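Local structure of protein ACDH-11, isoform b (Caenorhabditis elegans, 4Y9J) at residues K87-K91 / L266-M271; E108-G114 / H127-L132; E362-R366 / S553-V557; E517-V523 / W574-V580. The protein belongs to the acyl-CoA dehydrogenase family of flavoproteins and binds flavin-adenine dinucleotide as one of four copies in a tetramer. All blocks are in the same frame, centred on the assembly; numbering follows the deposited sequence.

Interaction 1 of 4, residues K87-K91 / L266-M271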
loop_
_atom_site.group_PDB
_atom_site.type_symbol
_atom_site.label_atom_id
_atom_site.label_comp_id
_atom_site.label_asym_id
_atom_site.label_seq_id
_atom_site.Cartn_x
_atom_site.Cartn_y
_atom_site.Cartn_z
ATOM N N LYS B 87 -10.023 11.374 -18.877
ATOM C CA LYS B 87 -10.019 12.805 -18.686
ATOM C C LYS B 87 -9.043 13.163 -17.644
ATOM O O LYS B 87 -8.931 12.530 -16.616
ATOM C CB LYS B 87 -11.443 13.205 -18.304
ATOM C CG LYS B 87 -11.720 14.677 -18.312
ATOM C CD LYS B 87 -13.232 14.822 -18.423
ATOM C CE LYS B 87 -13.741 16.094 -17.754
ATOM N NZ LYS B 87 -13.671 16.040 -16.268
ATOM N N ARG B 88 -8.239 14.162 -17.911
ATOM C CA ARG B 88 -7.276 14.600 -16.947
ATOM C C ARG B 88 -8.002 15.446 -15.877
ATOM O O ARG B 88 -8.713 16.355 -16.236
ATOM C CB ARG B 88 -6.291 15.491 -17.645
ATOM C CG ARG B 88 -5.322 16.076 -16.682
ATOM C CD ARG B 88 -4.140 15.170 -16.592
ATOM N NE ARG B 88 -3.300 15.627 -15.503
ATOM C CZ ARG B 88 -1.984 15.458 -15.436
ATOM N NH1 ARG B 88 -1.288 14.887 -16.439
ATOM N NH2 ARG B 88 -1.357 15.903 -14.416
ATOM N N VAL B 89 -7.868 15.082 -14.625
ATOM C CA VAL B 89 -8.620 15.715 -13.529
ATOM C C VAL B 89 -7.761 16.221 -12.392
ATOM O O VAL B 89 -8.181 17.148 -11.708
ATOM C CB VAL B 89 -9.734 14.804 -12.940
ATOM C CG1 VAL B 89 -10.820 14.497 -13.984
ATOM C CG2 VAL B 89 -9.169 13.534 -12.356
ATOM N N ASP B 90 -6.543 15.707 -12.210
ATOM C CA ASP B 90 -5.660 16.187 -11.152
ATOM C C ASP B 90 -6.405 16.155 -9.792
ATOM O O ASP B 90 -6.474 17.126 -9.052
ATOM C CB ASP B 90 -5.168 17.603 -11.506
ATOM C CG ASP B 90 -4.196 17.645 -12.757
ATOM O OD1 ASP B 90 -3.074 17.398 -12.527
ATOM O OD2 ASP B 90 -4.530 17.959 -13.945
ATOM N N LYS B 91 -6.952 15.020 -9.451
ATOM C CA LYS B 91 -7.754 14.975 -8.229
ATOM C C LYS B 91 -6.836 14.759 -7.033
ATOM O O LYS B 91 -6.111 13.762 -6.977
ATOM C CB LYS B 91 -8.806 13.869 -8.331
ATOM C CG LYS B 91 -9.627 13.736 -7.052
ATOM C CD LYS B 91 -10.933 12.993 -7.266
ATOM C CE LYS B 91 -10.646 11.540 -6.997
ATOM N NZ LYS B 91 -11.896 10.724 -7.089
ATOM N N LEU B 266 -8.663 23.172 -12.083
ATOM C CA LEU B 266 -7.387 23.868 -11.990
ATOM C C LEU B 266 -7.214 24.994 -12.974
ATOM O O LEU B 266 -7.580 24.924 -14.139
ATOM C CB LEU B 266 -6.201 22.868 -12.086
ATOM C CG LEU B 266 -6.104 22.028 -10.833
ATOM C CD1 LEU B 266 -5.174 20.847 -11.025
ATOM C CD2 LEU B 266 -5.590 22.909 -9.709
ATOM N N ASN B 267 -6.654 26.090 -12.480
ATOM C CA ASN B 267 -6.441 27.266 -13.291
ATOM C C ASN B 267 -5.119 27.175 -14.110
ATOM O O ASN B 267 -4.132 27.701 -13.687
ATOM C CB ASN B 267 -6.478 28.557 -12.380
ATOM C CG ASN B 267 -6.009 29.827 -13.066
ATOM O OD1 ASN B 267 -6.072 30.008 -14.271
ATOM N ND2 ASN B 267 -5.498 30.743 -12.244
ATOM N N GLY B 268 -5.157 26.566 -15.303
ATOM C CA GLY B 268 -3.979 26.424 -16.187
ATOM C C GLY B 268 -2.832 25.599 -15.527
ATOM O O GLY B 268 -1.667 25.874 -15.779
ATOM N N ILE B 269 -3.133 24.686 -14.603
ATOM C CA ILE B 269 -2.150 24.038 -13.802
ATOM C C ILE B 269 -2.378 22.540 -13.879
ATOM O O ILE B 269 -3.510 22.101 -13.920
ATOM C CB ILE B 269 -2.308 24.432 -12.303
ATOM C CG1 ILE B 269 -1.941 25.903 -12.096
ATOM C CG2 ILE B 269 -1.551 23.534 -11.343
ATOM C CD1 ILE B 269 -2.618 26.476 -10.845
ATOM N N GLN B 270 -1.291 21.785 -13.924
ATOM C CA GLN B 270 -1.333 20.331 -13.796
ATOM C C GLN B 270 -0.405 19.945 -12.691
ATOM O O GLN B 270 0.715 20.558 -12.531
ATOM C CB GLN B 270 -0.886 19.621 -15.095
ATOM C CG GLN B 270 -2.000 19.505 -16.114
ATOM C CD GLN B 270 -1.556 18.683 -17.320
ATOM O OE1 GLN B 270 -0.459 18.205 -17.352
ATOM N NE2 GLN B 270 -2.369 18.602 -18.284
ATOM N N MET B 271 -0.823 19.006 -11.870
ATOM C CA MET B 271 0.030 18.558 -10.821
ATOM C C MET B 271 0.810 17.352 -11.349
ATOM O O MET B 271 0.254 16.258 -11.626
ATOM C CB MET B 271 -0.772 18.173 -9.605
ATOM C CG MET B 271 -1.695 19.247 -9.004
ATOM S SD MET B 271 -2.307 18.737 -7.365
ATOM C CE MET B 271 -3.549 20.001 -7.199
HETATM O O HOH W 1 1.423 16.369 -15.728
HETATM O O HOH W 2 -8.772 20.284 -12.516
#

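Interaction 2 of 4, residues E108-G114 / H127-L132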
loop_
_atom_site.group_PDB
_atom_site.type_symbol
_atom_site.label_atom_id
_atom_site.label_comp_id
_atom_site.label_asym_id
_atom_site.label_seq_id
_atom_site.Cartn_x
_atom_site.Cartn_y
_atom_site.Cartn_z
ATOM N N GLU B 108 -10.848 29.218 15.428
ATOM C CA GLU B 108 -9.924 29.642 16.505
ATOM C C GLU B 108 -9.145 30.941 16.231
ATOM O O GLU B 108 -8.399 31.423 17.105
ATOM C CB GLU B 108 -8.931 28.520 16.864
ATOM C CG GLU B 108 -9.655 27.327 17.488
ATOM C CD GLU B 108 -10.029 27.494 18.932
ATOM O OE1 GLU B 108 -9.714 28.559 19.534
ATOM O OE2 GLU B 108 -10.694 26.596 19.464
ATOM N N GLY B 109 -9.283 31.470 15.026
ATOM C CA GLY B 109 -8.636 32.729 14.640
ATOM C C GLY B 109 -7.151 32.650 14.649
ATOM O O GLY B 109 -6.498 33.622 14.881
ATOM N N VAL B 110 -6.574 31.483 14.302
ATOM C CA VAL B 110 -5.163 31.389 14.230
ATOM C C VAL B 110 -4.525 32.421 13.287
ATOM O O VAL B 110 -3.394 32.850 13.528
ATOM C CB VAL B 110 -4.787 29.943 13.818
ATOM C CG1 VAL B 110 -3.415 29.898 13.309
ATOM C CG2 VAL B 110 -5.065 29.022 14.984
ATOM N N ILE B 111 -5.237 32.802 12.226
ATOM C CA ILE B 111 -4.887 33.943 11.369
ATOM C C ILE B 111 -5.562 35.220 11.894
ATOM O O ILE B 111 -4.893 36.250 12.042
ATOM C CB ILE B 111 -5.369 33.752 9.901
ATOM C CG1 ILE B 111 -4.827 32.427 9.337
ATOM C CG2 ILE B 111 -4.891 34.919 9.002
ATOM C CD1 ILE B 111 -3.356 32.258 9.519
ATOM N N SER B 112 -6.867 35.174 12.161
ATOM C CA SER B 112 -7.620 36.380 12.487
ATOM C C SER B 112 -7.069 37.162 13.629
ATOM O O SER B 112 -7.146 38.394 13.652
ATOM C CB SER B 112 -9.111 36.068 12.840
ATOM O OG SER B 112 -9.518 35.029 11.996
ATOM N N ILE B 113 -6.686 36.464 14.672
ATOM C CA ILE B 113 -6.175 37.122 15.878
ATOM C C ILE B 113 -5.041 38.091 15.486
ATOM O O ILE B 113 -4.983 39.211 16.020
ATOM C CB ILE B 113 -5.783 36.078 16.969
ATOM C CG1 ILE B 113 -7.051 35.474 17.611
ATOM C CG2 ILE B 113 -4.904 36.672 18.070
ATOM C CD1 ILE B 113 -6.801 34.125 18.274
ATOM N N GLY B 114 -4.154 37.703 14.578
ATOM C CA GLY B 114 -3.045 38.556 14.182
ATOM C C GLY B 114 -3.391 39.884 13.557
ATOM O O GLY B 114 -2.555 40.790 13.543
ATOM N N HIS B 127 -0.491 37.208 21.274
ATOM C CA HIS B 127 -1.542 36.245 21.446
ATOM C C HIS B 127 -1.423 35.191 20.300
ATOM O O HIS B 127 -1.354 34.012 20.559
ATOM C CB HIS B 127 -2.882 36.980 21.421
ATOM C CG HIS B 127 -4.085 36.117 21.595
ATOM N ND1 HIS B 127 -5.349 36.646 21.679
ATOM C CD2 HIS B 127 -4.221 34.783 21.762
ATOM C CE1 HIS B 127 -6.226 35.675 21.856
ATOM N NE2 HIS B 127 -5.560 34.529 21.889
ATOM N N GLN B 128 -1.316 35.672 19.078
ATOM C CA GLN B 128 -1.278 34.846 17.895
ATOM C C GLN B 128 -0.124 33.932 17.890
ATOM O O GLN B 128 -0.277 32.703 17.627
ATOM C CB GLN B 128 -1.280 35.700 16.630
ATOM C CG GLN B 128 -1.405 34.879 15.355
ATOM C CD GLN B 128 -0.867 35.544 14.119
ATOM O OE1 GLN B 128 -0.101 36.514 14.176
ATOM N NE2 GLN B 128 -1.230 34.982 12.973
ATOM N N VAL B 129 1.065 34.457 18.170
ATOM C CA VAL B 129 2.241 33.618 18.245
ATOM C C VAL B 129 2.164 32.510 19.318
ATOM O O VAL B 129 2.522 31.379 19.062
ATOM C CB VAL B 129 3.554 34.472 18.325
ATOM C CG1 VAL B 129 4.743 33.618 18.654
ATOM C CG2 VAL B 129 3.804 35.124 16.980
ATOM N N ALA B 130 1.627 32.827 20.491
ATOM C CA ALA B 130 1.421 31.817 21.559
ATOM C C ALA B 130 0.433 30.715 21.110
ATOM O O ALA B 130 0.626 29.518 21.355
ATOM C CB ALA B 130 0.869 32.537 22.822
ATOM N N LYS B 131 -0.608 31.132 20.393
ATOM C CA LYS B 131 -1.613 30.190 19.940
ATOM C C LYS B 131 -1.031 29.256 18.875
ATOM O O LYS B 131 -1.260 28.052 18.922
ATOM C CB LYS B 131 -2.887 30.893 19.458
ATOM C CG LYS B 131 -4.102 30.005 19.541
ATOM C CD LYS B 131 -5.393 30.774 19.274
ATOM C CE LYS B 131 -6.554 29.922 19.759
ATOM N NZ LYS B 131 -7.855 30.639 19.742
ATOM N N LEU B 132 -0.270 29.810 17.945
ATOM C CA LEU B 132 0.455 29.052 16.957
ATOM C C LEU B 132 1.445 28.090 17.582
ATOM O O LEU B 132 1.641 26.944 17.069
ATOM C CB LEU B 132 1.200 29.979 15.986
ATOM C CG LEU B 132 0.311 30.783 15.054
ATOM C CD1 LEU B 132 1.103 31.966 14.503
ATOM C CD2 LEU B 132 -0.147 29.892 13.909
#

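Interaction 3 of 4, residues E362-R366 / S553-V557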
loop_
_atom_site.group_PDB
_atom_site.type_symbol
_atom_site.label_atom_id
_atom_site.label_comp_id
_atom_site.label_asym_id
_atom_site.label_seq_id
_atom_site.Cartn_x
_atom_site.Cartn_y
_atom_site.Cartn_z
ATOM N N GLU B 362 16.180 22.072 28.192
ATOM C CA GLU B 362 15.304 23.065 28.693
ATOM C C GLU B 362 15.916 24.477 28.683
ATOM O O GLU B 362 15.269 25.410 28.300
ATOM C CB GLU B 362 14.804 22.646 30.068
ATOM C CG GLU B 362 13.854 23.655 30.647
ATOM C CD GLU B 362 12.543 23.723 29.880
ATOM O OE1 GLU B 362 12.181 22.726 29.240
ATOM O OE2 GLU B 362 11.890 24.781 29.930
ATOM N N VAL B 363 17.169 24.615 29.079
ATOM C CA VAL B 363 17.880 25.902 29.096
ATOM C C VAL B 363 17.952 26.492 27.673
ATOM O O VAL B 363 17.633 27.661 27.446
ATOM C CB VAL B 363 19.316 25.712 29.643
ATOM C CG1 VAL B 363 20.204 26.938 29.373
ATOM C CG2 VAL B 363 19.314 25.384 31.123
ATOM N N ASP B 364 18.311 25.649 26.702
ATOM C CA ASP B 364 18.473 26.102 25.332
ATOM C C ASP B 364 17.110 26.475 24.704
ATOM O O ASP B 364 17.028 27.394 23.923
ATOM C CB ASP B 364 19.180 25.018 24.484
ATOM C CG ASP B 364 20.694 24.917 24.763
ATOM O OD1 ASP B 364 21.297 25.861 25.348
ATOM O OD2 ASP B 364 21.275 23.867 24.316
ATOM N N THR B 365 16.057 25.770 25.079
ATOM C CA THR B 365 14.720 25.957 24.539
ATOM C C THR B 365 14.157 27.278 25.112
ATOM O O THR B 365 13.521 27.999 24.398
ATOM C CB THR B 365 13.827 24.765 24.921
ATOM O OG1 THR B 365 14.307 23.557 24.244
ATOM C CG2 THR B 365 12.436 25.009 24.511
ATOM N N ARG B 366 14.387 27.546 26.399
ATOM C CA ARG B 366 13.873 28.759 26.992
ATOM C C ARG B 366 14.473 29.994 26.341
ATOM O O ARG B 366 13.772 30.979 26.129
ATOM C CB ARG B 366 14.102 28.791 28.482
ATOM C CG ARG B 366 13.282 27.787 29.224
ATOM C CD ARG B 366 13.367 27.992 30.711
ATOM N NE ARG B 366 12.734 26.947 31.496
ATOM C CZ ARG B 366 12.439 27.088 32.786
ATOM N NH1 ARG B 366 12.720 28.216 33.465
ATOM N NH2 ARG B 366 11.868 26.075 33.412
ATOM N N SER B 553 14.199 28.841 39.060
ATOM C CA SER B 553 14.617 28.167 37.815
ATOM C C SER B 553 14.958 29.237 36.767
ATOM O O SER B 553 15.875 29.057 35.969
ATOM C CB SER B 553 13.527 27.239 37.281
ATOM O OG SER B 553 12.596 27.888 36.360
ATOM N N ASP B 554 14.276 30.385 36.796
ATOM C CA ASP B 554 14.519 31.401 35.795
ATOM C C ASP B 554 15.925 31.963 35.941
ATOM O O ASP B 554 16.603 32.210 34.931
ATOM C CB ASP B 554 13.477 32.535 35.881
ATOM C CG ASP B 554 12.075 32.103 35.392
ATOM O OD1 ASP B 554 11.946 31.341 34.401
ATOM O OD2 ASP B 554 11.060 32.574 35.980
ATOM N N ILE B 555 16.380 32.162 37.166
ATOM C CA ILE B 555 17.769 32.670 37.414
ATOM C C ILE B 555 18.827 31.645 36.982
ATOM O O ILE B 555 19.811 31.963 36.330
ATOM C CB ILE B 555 18.020 33.061 38.897
ATOM C CG1 ILE B 555 17.211 34.296 39.284
ATOM C CG2 ILE B 555 19.488 33.394 39.128
ATOM C CD1 ILE B 555 16.993 34.482 40.771
ATOM N N GLU B 556 18.598 30.407 37.357
ATOM C CA GLU B 556 19.542 29.349 37.058
ATOM C C GLU B 556 19.673 29.119 35.538
ATOM O O GLU B 556 20.760 28.859 35.024
ATOM C CB GLU B 556 19.080 28.076 37.729
ATOM C CG GLU B 556 20.113 26.975 37.602
ATOM C CD GLU B 556 21.466 27.309 38.264
ATOM O OE1 GLU B 556 22.500 26.652 37.879
ATOM O OE2 GLU B 556 21.477 28.182 39.191
ATOM N N VAL B 557 18.558 29.244 34.831
ATOM C CA VAL B 557 18.549 29.110 33.369
ATOM C C VAL B 557 19.338 30.262 32.711
ATOM O O VAL B 557 20.124 30.039 31.794
ATOM C CB VAL B 557 17.110 29.096 32.841
ATOM C CG1 VAL B 557 17.102 29.269 31.349
ATOM C CG2 VAL B 557 16.422 27.792 33.175
HETATM O O HOH W 3 13.614 30.768 32.366
#

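Interaction 4 of 4, residues E517-V523 / W574-V580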
loop_
_atom_site.group_PDB
_atom_site.type_symbol
_atom_site.label_atom_id
_atom_site.label_comp_id
_atom_site.label_asym_id
_atom_site.label_seq_id
_atom_site.Cartn_x
_atom_site.Cartn_y
_atom_site.Cartn_z
ATOM N N GLU B 517 41.689 40.380 1.399
ATOM C CA GLU B 517 42.034 39.137 2.116
ATOM C C GLU B 517 41.079 38.730 3.274
ATOM O O GLU B 517 41.479 37.985 4.184
ATOM C CB GLU B 517 43.460 39.229 2.680
ATOM C CG GLU B 517 44.573 39.679 1.702
ATOM C CD GLU B 517 44.531 38.953 0.359
ATOM O OE1 GLU B 517 44.559 37.699 0.342
ATOM O OE2 GLU B 517 44.456 39.642 -0.682
ATOM N N THR B 518 39.843 39.214 3.243
ATOM C CA THR B 518 38.856 38.949 4.298
ATOM C C THR B 518 37.589 38.429 3.648
ATOM O O THR B 518 37.168 38.942 2.607
ATOM C CB THR B 518 38.593 40.247 5.062
ATOM O OG1 THR B 518 39.819 40.662 5.674
ATOM C CG2 THR B 518 37.544 40.110 6.106
ATOM N N ARG B 519 36.999 37.383 4.223
ATOM C CA ARG B 519 35.780 36.747 3.668
ATOM C C ARG B 519 34.784 36.588 4.813
ATOM O O ARG B 519 34.708 35.560 5.452
ATOM C CB ARG B 519 36.090 35.396 2.994
ATOM C CG ARG B 519 37.050 35.485 1.813
ATOM C CD ARG B 519 36.483 35.781 0.414
ATOM N NE ARG B 519 35.099 35.294 0.120
ATOM C CZ ARG B 519 34.661 34.846 -1.089
ATOM N NH1 ARG B 519 35.515 34.746 -2.127
ATOM N NH2 ARG B 519 33.364 34.463 -1.286
ATOM N N ILE B 520 34.009 37.645 5.060
ATOM C CA ILE B 520 33.055 37.652 6.144
ATOM C C ILE B 520 31.967 36.633 5.873
ATOM O O ILE B 520 31.376 36.090 6.811
ATOM C CB ILE B 520 32.429 39.078 6.337
ATOM C CG1 ILE B 520 31.561 39.112 7.588
ATOM C CG2 ILE B 520 31.617 39.473 5.099
ATOM C CD1 ILE B 520 31.290 40.509 8.117
ATOM N N ASP B 521 31.669 36.398 4.596
ATOM C CA ASP B 521 30.717 35.395 4.207
ATOM C C ASP B 521 31.050 33.986 4.763
ATOM O O ASP B 521 30.144 33.235 5.083
ATOM C CB ASP B 521 30.545 35.332 2.672
ATOM C CG ASP B 521 31.863 35.206 1.909
ATOM O OD1 ASP B 521 32.793 36.033 2.100
ATOM O OD2 ASP B 521 31.930 34.349 1.002
ATOM N N SER B 522 32.346 33.673 4.863
ATOM C CA SER B 522 32.840 32.390 5.379
ATOM C C SER B 522 32.353 32.120 6.783
ATOM O O SER B 522 32.018 30.964 7.149
ATOM C CB SER B 522 34.386 32.332 5.350
ATOM O OG SER B 522 34.688 30.954 5.440
ATOM N N VAL B 523 32.219 33.205 7.556
ATOM C CA VAL B 523 31.854 33.099 8.970
ATOM C C VAL B 523 30.434 33.569 9.222
ATOM O O VAL B 523 30.055 33.861 10.351
ATOM C CB VAL B 523 32.864 33.807 9.892
ATOM C CG1 VAL B 523 34.220 33.085 9.831
ATOM C CG2 VAL B 523 33.078 35.269 9.508
ATOM N N TRP B 574 39.393 33.145 11.483
ATOM C CA TRP B 574 38.401 32.507 10.640
ATOM C C TRP B 574 37.928 33.359 9.462
ATOM O O TRP B 574 37.317 32.858 8.490
ATOM C CB TRP B 574 37.225 31.962 11.473
ATOM C CG TRP B 574 37.664 31.025 12.588
ATOM C CD1 TRP B 574 38.874 30.445 12.708
ATOM C CD2 TRP B 574 36.881 30.553 13.706
ATOM N NE1 TRP B 574 38.923 29.649 13.832
ATOM C CE2 TRP B 574 37.704 29.661 14.441
ATOM C CE3 TRP B 574 35.533 30.733 14.120
ATOM C CZ2 TRP B 574 37.278 29.031 15.605
ATOM C CZ3 TRP B 574 35.102 30.083 15.284
ATOM C CH2 TRP B 574 35.985 29.243 16.016
ATOM N N PHE B 575 38.148 34.660 9.556
ATOM C CA PHE B 575 37.783 35.580 8.488
ATOM C C PHE B 575 38.774 35.551 7.302
ATOM O O PHE B 575 38.486 36.085 6.221
ATOM C CB PHE B 575 37.763 37.031 9.042
ATOM C CG PHE B 575 36.567 37.363 9.934
ATOM C CD1 PHE B 575 36.496 36.906 11.243
ATOM C CD2 PHE B 575 35.561 38.220 9.493
ATOM C CE1 PHE B 575 35.427 37.249 12.063
ATOM C CE2 PHE B 575 34.487 38.555 10.312
ATOM C CZ PHE B 575 34.433 38.093 11.601
ATOM N N ALA B 576 39.953 34.982 7.488
ATOM C CA ALA B 576 41.010 35.183 6.517
ATOM C C ALA B 576 40.765 34.382 5.260
ATOM O O ALA B 576 40.265 33.300 5.318
ATOM C CB ALA B 576 42.353 34.840 7.125
ATOM N N SER B 577 41.099 34.952 4.113
ATOM C CA SER B 577 40.929 34.293 2.825
ATOM C C SER B 577 41.815 33.059 2.692
ATOM O O SER B 577 41.439 32.086 2.034
ATOM C CB SER B 577 41.230 35.256 1.674
ATOM O OG SER B 577 40.118 36.123 1.447
ATOM N N GLU B 578 42.939 33.060 3.365
ATOM C CA GLU B 578 43.837 31.878 3.326
ATOM C C GLU B 578 43.170 30.678 3.988
ATOM O O GLU B 578 43.421 29.553 3.621
ATOM C CB GLU B 578 45.206 32.147 3.994
ATOM C CG GLU B 578 45.843 33.417 3.498
ATOM C CD GLU B 578 46.325 33.367 2.047
ATOM O OE1 GLU B 578 46.018 32.391 1.303
ATOM O OE2 GLU B 578 47.029 34.341 1.673
ATOM N N ARG B 579 42.298 30.916 4.956
ATOM C CA ARG B 579 41.625 29.802 5.549
ATOM C C ARG B 579 40.721 29.064 4.527
ATOM O O ARG B 579 40.510 27.851 4.637
ATOM C CB ARG B 579 40.848 30.264 6.743
ATOM C CG ARG B 579 40.231 29.096 7.459
ATOM C CD ARG B 579 39.493 29.587 8.649
ATOM N NE ARG B 579 38.783 28.579 9.412
ATOM C CZ ARG B 579 39.254 27.883 10.451
ATOM N NH1 ARG B 579 40.495 27.991 10.874
ATOM N NH2 ARG B 579 38.394 27.106 11.091
ATOM N N VAL B 580 40.113 29.790 3.580
ATOM C CA VAL B 580 39.260 29.121 2.547
ATOM C C VAL B 580 40.062 28.052 1.800
ATOM O O VAL B 580 39.572 26.945 1.548
ATOM C CB VAL B 580 38.667 30.119 1.510
ATOM C CG1 VAL B 580 37.763 29.395 0.463
ATOM C CG2 VAL B 580 37.861 31.127 2.268
HETATM O O HOH W 4 44.075 35.705 4.350
#

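Interaction 1 of 4, residues K87-K91 / L266-M271
Asp90 reaches across to the backbone of Met271, and the rest of the contact is organised round that carboxylate. Met271 N donates to Asp90 OD1 over 2.8 Å, arriving from above the carboxylate plane instead of within it. On the other face of the same plane Arg88 NH2 binds Asp90 OD1 at 3.0 Å, while Arg88 NE takes Asp90 OD2, a side-on grip by two nitrogens that forms a salt bridge along the strand. OD1 is therefore held by two donors from opposite faces, which fixes the rotation of the carboxylate and probably favours its ionised form. The guanidinium is brought round by a bend at chi2 (91°), and the amide of Gln270 then stacks on it with the two planes 15° apart; Gln270 OE1 lies over one face, 3.5 Å from Arg88 NH1. A water links the same pair, donating to OE1 and accepting weakly from NH2. Here the strand 88-93, half of a two-stranded hairpin with 78-80, meets the strand 269-274 of the middle-domain beta sheet. The short segments run at 64° to one another, and no direct backbone pairing joins the strands; the Asp90 side chain bonds to the Met271 backbone instead. On the apolar side Leu266 crosses Asp90 at about a right angle, Leu266 CD1 pressing on Asp90 CB at 3.3 Å. A second water joins Val89 O to Leu266 N and so ties the backbones beside this pair. His11 of a second subunit packs on Gln270.

Interaction 2 of 4, residues E108-G114 / H127-L132
The imidazole of His127 carries the CG2 methyl of Ile113 on one face, a CH-pi contact 3.9 Å from methyl carbon to ring centroid and displaced toward the rim on the ND1 side. Ile113 crosses the ring at about a right angle, and its CD1 also rests on Lys131 CD. The other flat group, the amide of Gln128, is used in its own plane: Gln128 NE2 donates to Val110 O at 3.1 Å with an angle of 162°, and Gly114 CA lies 3.6 Å from Gln128 OE1. That oxygen also accepts from Arg125. Gln128 reaches the turn because its CG stands opposite the backbone N (chi1 -173°) and the chain beyond is extended. Lys131, likewise extended, crosses Glu108 and places NZ 2.8 Å from both Glu108 O and Glu108 OE1, the first on a carbonyl lone pair, the second on the anti side of the carboxylate. Glu108 precedes Gly109, whose positive phi closes helix 96-107 in a Schellman motif. Val110 CG1 and Leu132 CD2 also pack tightly, at 3.3 Å. Asp53 of helix 44-74 binds both Lys131 NZ and His127 NE2, and Arg60 takes Glu108 OE2. In this buried corner of the mainly helical N-terminal domain, the ammonium thus meets a carbonyl and two carboxylates, which probably keeps it charged and pins the end of one helix against the flank of another.

Interaction 3 of 4, residues E362-R366 / S553-V557
Arg366 leaves its helix with CG turned away from its own carbonyl carbon (chi1 -69°) and then runs extended from CG to NE, which carries the guanidinium across to Ser553 on the partner helix. Ser553 OG accepts from Arg366 NH1 at 2.9 Å, close to the guanidinium plane and with an N-H...O angle of 157°. Arg366 NH1 also forms a longer salt bridge to Asp554 OD1 (3.4 Å), whose carboxylate is steeply turned against the guanidinium, and a water spans these two atoms. Helix 352-383 of the acyl-CoA dehydrogenase C-terminal region here meets helix 552-563 of the additional C-terminal region; the short segments 362-366 and 553-557 cross at 90°, their axes 10.6 Å apart. One turn earlier on the same helix as the arginine, Glu362 OE2 accepts from Arg366 NE at 2.8 Å through its anti lone pair, giving a network Glu362-Arg366-Asp554. Val557 supplies the apolar part: Val557 CG2 lies over one guanidinium face, 3.7 Å from Arg366 NH1, and Val363 packs beside it more loosely. Several charges have further partners, Arg328 for Glu362 and Arg36 for Asp554, while Asn551 binds Ser553 OG. Asp589 of a third subunit joins both Arg366 NH2 and Ser553 OG.

Interaction 4 of 4, residues E517-V523 / W574-V580
A single beta bridge flanked by apolar packing on Phe575 joins the loop ahead of helix 524-545 to the start of helix 577-587, near one edge of the chain. Thr518 pairs with Ala576, and the two bonds that frame the pair run from Arg519 N to Phe575 O at 2.8 Å and from Ser577 N to Glu517 O at 3.1 Å. Beside the bridge, Val523 crosses Phe575 at about a right angle and sets CG2 over the centre of the ring, 3.7 Å from the centroid. With chi1 at -66° its other methyl, CG1, is directed to the Trp574 backbone; Val523 CG1 touches Trp574 CB at 3.6 Å. Ile520 lies alongside Phe575, pointing the same way, with Ile520 CG1 4.0 Å from Phe575 CE2. On the side facing a third subunit, whose Pro352 packs on Arg519, Arg519 CG passes 3.2 Å from Ser577 OG; bends at chi2 and chi3 then turn the guanidinium back to Asp521, which NE and NH2 grip side-on, Arg519 NH2 to Asp521 OD2 at 2.7 Å. Ala509 of helix 486-512 also packs on Phe575. The third subunit adds Thr356, bonded to Ser522 OG, and Glu564, in a salt bridge with Arg579. The side chain of Arg519 is about 8 Å from a bound flavin-adenine dinucleotide. Val523 is the N-cap residue of helix 524-545, so the contact joins two helix starts, an isolated beta bridge within the otherwise helical last region of the chain.

The four contacts lie well apart, the nearest pair being interactions 2 and 3, whose closest atoms are about 12 Å from each other. Those two are buried and depend on charged side chains enclosed between helices, with side-chain donors; helix 352-383, which carries 362-366, also packs on Val129 and Ala130 of interaction 2. Interactions 1 and 4 are partly buried, each about 30 Å from the chain's centre, and are crossed by backbone N-H donors: one held by a carboxylate in the first, two framing a bridge in the second. Segment 553-557 and both segments of interaction 4 belong to the last region, where helices 552-563 and 577-587 follow each other, and interactions 3 and 4 both meet the third subunit.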